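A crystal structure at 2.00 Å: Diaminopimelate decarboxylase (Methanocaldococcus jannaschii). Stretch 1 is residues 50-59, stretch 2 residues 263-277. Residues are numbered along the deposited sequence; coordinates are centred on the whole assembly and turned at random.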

# COMPACT_ATOMS: atom_id res chain seq x y z
N ALA A 50 14.33 15.76 26.91
CA ALA A 50 14.79 14.51 27.47
C ALA A 50 16.27 14.25 27.19
O ALA A 50 16.97 13.71 28.05
CB ALA A 50 13.95 13.37 26.94
N PHE A 51 16.76 14.62 26.01
CA PHE A 51 18.14 14.30 25.68
C PHE A 51 19.17 15.44 25.80
O PHE A 51 20.32 15.22 25.56
CB PHE A 51 18.23 13.67 24.27
CG PHE A 51 17.75 12.23 24.21
CD1 PHE A 51 18.64 11.18 24.34
CD2 PHE A 51 16.39 11.94 24.05
CE1 PHE A 51 18.19 9.86 24.32
CE2 PHE A 51 15.91 10.61 24.02
CZ PHE A 51 16.82 9.55 24.16
N LYS A 52 18.79 16.65 26.23
CA LYS A 52 19.80 17.71 26.31
C LYS A 52 20.89 17.38 27.32
O LYS A 52 21.98 17.93 27.29
CB LYS A 52 19.14 19.05 26.67
CG LYS A 52 18.48 19.05 28.03
CD LYS A 52 17.95 20.45 28.30
CE LYS A 52 16.93 20.50 29.42
NZ LYS A 52 16.17 21.81 29.29
N ARG A 53 20.57 16.50 28.25
CA ARG A 53 21.56 16.06 29.19
C ARG A 53 22.83 15.52 28.46
O ARG A 53 23.96 15.64 28.94
CB ARG A 53 20.95 14.94 30.05
CG ARG A 53 21.92 14.27 30.95
CD ARG A 53 21.25 13.22 31.81
NE ARG A 53 22.27 12.48 32.56
CZ ARG A 53 22.10 11.22 32.93
NH1 ARG A 53 20.98 10.59 32.62
NH2 ARG A 53 23.07 10.58 33.57
N TRP A 54 22.64 14.87 27.31
CA TRP A 54 23.81 14.34 26.58
C TRP A 54 24.83 15.44 26.30
O TRP A 54 26.02 15.32 26.64
CB TRP A 54 23.40 13.70 25.22
CG TRP A 54 24.59 13.03 24.60
CD1 TRP A 54 25.26 13.39 23.44
CD2 TRP A 54 25.24 11.88 25.10
NE1 TRP A 54 26.29 12.48 23.20
CE2 TRP A 54 26.29 11.56 24.22
CE3 TRP A 54 25.04 11.07 26.24
CZ2 TRP A 54 27.13 10.46 24.43
CZ3 TRP A 54 25.87 9.99 26.45
CH2 TRP A 54 26.90 9.68 25.55
N GLU A 55 24.37 16.53 25.69
CA GLU A 55 25.26 17.66 25.37
C GLU A 55 25.79 18.30 26.64
O GLU A 55 26.94 18.70 26.70
CB GLU A 55 24.53 18.75 24.54
CG GLU A 55 25.13 20.23 24.63
CD GLU A 55 24.13 21.38 25.18
OE1 GLU A 55 24.43 22.02 26.24
OE2 GLU A 55 23.07 21.65 24.56
N GLU A 56 24.93 18.41 27.66
CA GLU A 56 25.32 19.02 28.92
C GLU A 56 26.45 18.29 29.60
O GLU A 56 27.38 18.90 30.13
CB GLU A 56 24.13 19.05 29.90
CG GLU A 56 23.01 19.96 29.45
CD GLU A 56 21.76 19.83 30.29
OE1 GLU A 56 21.67 18.89 31.13
OE2 GLU A 56 20.85 20.68 30.09
N GLU A 57 26.37 16.97 29.61
CA GLU A 57 27.39 16.21 30.30
C GLU A 57 28.62 15.78 29.54
O GLU A 57 29.64 15.55 30.16
CB GLU A 57 26.75 14.98 30.94
CG GLU A 57 26.25 15.23 32.40
CD GLU A 57 25.57 14.02 32.97
OE1 GLU A 57 26.16 12.92 32.84
OE2 GLU A 57 24.44 14.13 33.55
N THR A 58 28.52 15.66 28.21
CA THR A 58 29.64 15.19 27.37
C THR A 58 30.24 16.30 26.49
O THR A 58 31.32 16.14 25.93
CB THR A 58 29.14 14.04 26.36
OG1 THR A 58 28.28 14.65 25.38
CG2 THR A 58 28.37 12.95 27.08
N GLY A 59 29.55 17.42 26.34
CA GLY A 59 30.08 18.43 25.44
C GLY A 59 29.90 18.03 23.97
O GLY A 59 30.25 18.79 23.07
N THR A 263 8.19 6.97 27.62
CA THR A 263 8.29 8.27 26.94
C THR A 263 9.70 8.55 26.53
O THR A 263 10.62 7.79 26.83
CB THR A 263 7.95 9.45 27.89
OG1 THR A 263 8.91 9.48 28.97
CG2 THR A 263 6.53 9.31 28.45
N GLN A 264 9.90 9.70 25.91
CA GLN A 264 11.22 10.12 25.48
C GLN A 264 12.15 10.18 26.69
O GLN A 264 13.35 9.85 26.60
CB GLN A 264 11.16 11.50 24.80
CG GLN A 264 10.48 11.49 23.40
CD GLN A 264 8.96 11.70 23.45
OE1 GLN A 264 8.30 11.31 24.41
NE2 GLN A 264 8.41 12.28 22.39
N LYS A 265 11.63 10.65 27.81
CA LYS A 265 12.42 10.73 29.05
C LYS A 265 12.89 9.36 29.47
O LYS A 265 14.06 9.21 29.88
CB LYS A 265 11.61 11.33 30.22
CG LYS A 265 11.27 12.78 30.00
CD LYS A 265 10.61 13.48 31.26
CE LYS A 265 10.57 15.00 31.06
NZ LYS A 265 9.99 15.70 32.27
N ASP A 266 12.00 8.38 29.40
CA ASP A 266 12.37 7.00 29.76
C ASP A 266 13.48 6.49 28.80
O ASP A 266 14.46 5.83 29.23
CB ASP A 266 11.19 6.03 29.67
CG ASP A 266 10.11 6.34 30.69
OD1 ASP A 266 10.50 6.59 31.86
OD2 ASP A 266 8.91 6.33 30.33
N LEU A 267 13.33 6.80 27.52
CA LEU A 267 14.31 6.40 26.54
C LEU A 267 15.70 7.02 26.82
O LEU A 267 16.71 6.34 26.76
CB LEU A 267 13.85 6.82 25.14
CG LEU A 267 14.78 6.32 24.01
CD1 LEU A 267 14.68 4.76 23.89
CD2 LEU A 267 14.28 7.00 22.66
N ALA A 268 15.74 8.30 27.16
CA ALA A 268 16.99 8.98 27.43
C ALA A 268 17.63 8.49 28.72
O ALA A 268 18.84 8.30 28.77
CB ALA A 268 16.77 10.48 27.53
N ASP A 269 16.83 8.24 29.76
CA ASP A 269 17.43 7.75 30.99
C ASP A 269 18.16 6.46 30.64
O ASP A 269 19.32 6.23 31.04
CB ASP A 269 16.38 7.45 32.06
CG ASP A 269 15.78 8.71 32.64
OD1 ASP A 269 16.46 9.75 32.56
OD2 ASP A 269 14.62 8.65 33.17
N ALA A 270 17.47 5.61 29.89
CA ALA A 270 18.02 4.33 29.49
C ALA A 270 19.27 4.40 28.59
O ALA A 270 20.33 3.75 28.85
CB ALA A 270 16.91 3.49 28.82
N ILE A 271 19.17 5.18 27.52
CA ILE A 271 20.32 5.30 26.62
C ILE A 271 21.52 6.00 27.25
O ILE A 271 22.66 5.50 27.19
CB ILE A 271 19.92 6.08 25.30
CG1 ILE A 271 18.98 5.19 24.46
CG2 ILE A 271 21.19 6.44 24.49
CD1 ILE A 271 18.44 5.84 23.20
N ILE A 272 21.27 7.15 27.87
CA ILE A 272 22.36 7.94 28.40
C ILE A 272 23.10 7.25 29.55
O ILE A 272 24.35 7.20 29.54
CB ILE A 272 21.84 9.36 28.81
CG1 ILE A 272 21.40 10.12 27.56
CG2 ILE A 272 22.92 10.16 29.56
CD1 ILE A 272 20.67 11.46 27.91
N ASN A 273 22.37 6.68 30.49
CA ASN A 273 23.03 5.98 31.60
C ASN A 273 23.77 4.74 31.05
O ASN A 273 24.79 4.34 31.58
CB ASN A 273 22.02 5.61 32.71
CG ASN A 273 21.49 6.89 33.45
OD1 ASN A 273 22.29 7.77 33.85
ND2 ASN A 273 20.16 7.01 33.62
N THR A 274 23.30 4.15 29.95
CA THR A 274 24.01 3.00 29.44
C THR A 274 25.29 3.47 28.77
O THR A 274 26.38 2.93 29.07
CB THR A 274 23.20 2.16 28.45
OG1 THR A 274 22.13 1.53 29.14
CG2 THR A 274 24.08 1.04 27.84
N MET A 275 25.21 4.45 27.86
CA MET A 275 26.42 4.91 27.18
C MET A 275 27.50 5.47 28.13
O MET A 275 28.69 5.28 27.88
CB MET A 275 26.10 6.01 26.13
CG MET A 275 25.24 5.48 24.95
SD MET A 275 24.76 6.79 23.86
CE MET A 275 26.36 6.93 23.01
N LEU A 276 27.09 6.16 29.20
CA LEU A 276 28.10 6.70 30.13
C LEU A 276 28.90 5.64 30.90
O LEU A 276 29.94 5.95 31.45
CB LEU A 276 27.47 7.68 31.11
CG LEU A 276 26.99 8.98 30.46
CD1 LEU A 276 26.29 9.82 31.53
CD2 LEU A 276 28.16 9.77 29.90
N LYS A 277 28.45 4.39 30.93
CA LYS A 277 29.18 3.30 31.56
C LYS A 277 30.49 3.07 30.82
O LYS A 277 31.43 2.45 31.36
CB LYS A 277 28.40 1.98 31.46
CG LYS A 277 27.18 1.95 32.38
CD LYS A 277 26.24 0.80 32.08
CE LYS A 277 25.15 0.80 33.14
NZ LYS A 277 24.38 -0.50 33.11
O HOH W 1 18.27 11.46 31.30

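The methyl of A268 sits squarely over the ring face of F51. A268 CB lies 3.4 Å from the centroid of the F51 ring and only 9° off its normal, a CH-pi contact. The backbone comes close as well: A268 CA is 3.3 Å from F51 CZ. L267 and I271 meet the ring at its edge, and with I272 they complete the hole that holds F51.

The two helices run in roughly the same direction, with 30° between their axes and a closest approach of 8.9 Å. They splay along their length. The CA atoms of A50 and K265 are 4.7 Å apart, but those of T58 and L276 are 9.1 Å apart. At the tight end A50 CB lies 4.1 Å from A268 CB, beside the F51 ring. At the wider end W54, M275 and L276 span the gap. W54 CH2 touches M275 CE at 3.8 Å, and L276 fits among R53, W54, E57 and T58.

R53 supplies the polar link. Its NH2 donates to N273 OD1 at 2.9 Å, while I272 CG2 packs over one guanidinium face. R53 NE forms a salt bridge with E57 OE2, also at 2.9 Å. A water accepts from R53 NH1 and donates to D269 OD1, bridging two charges too far apart for a salt bridge.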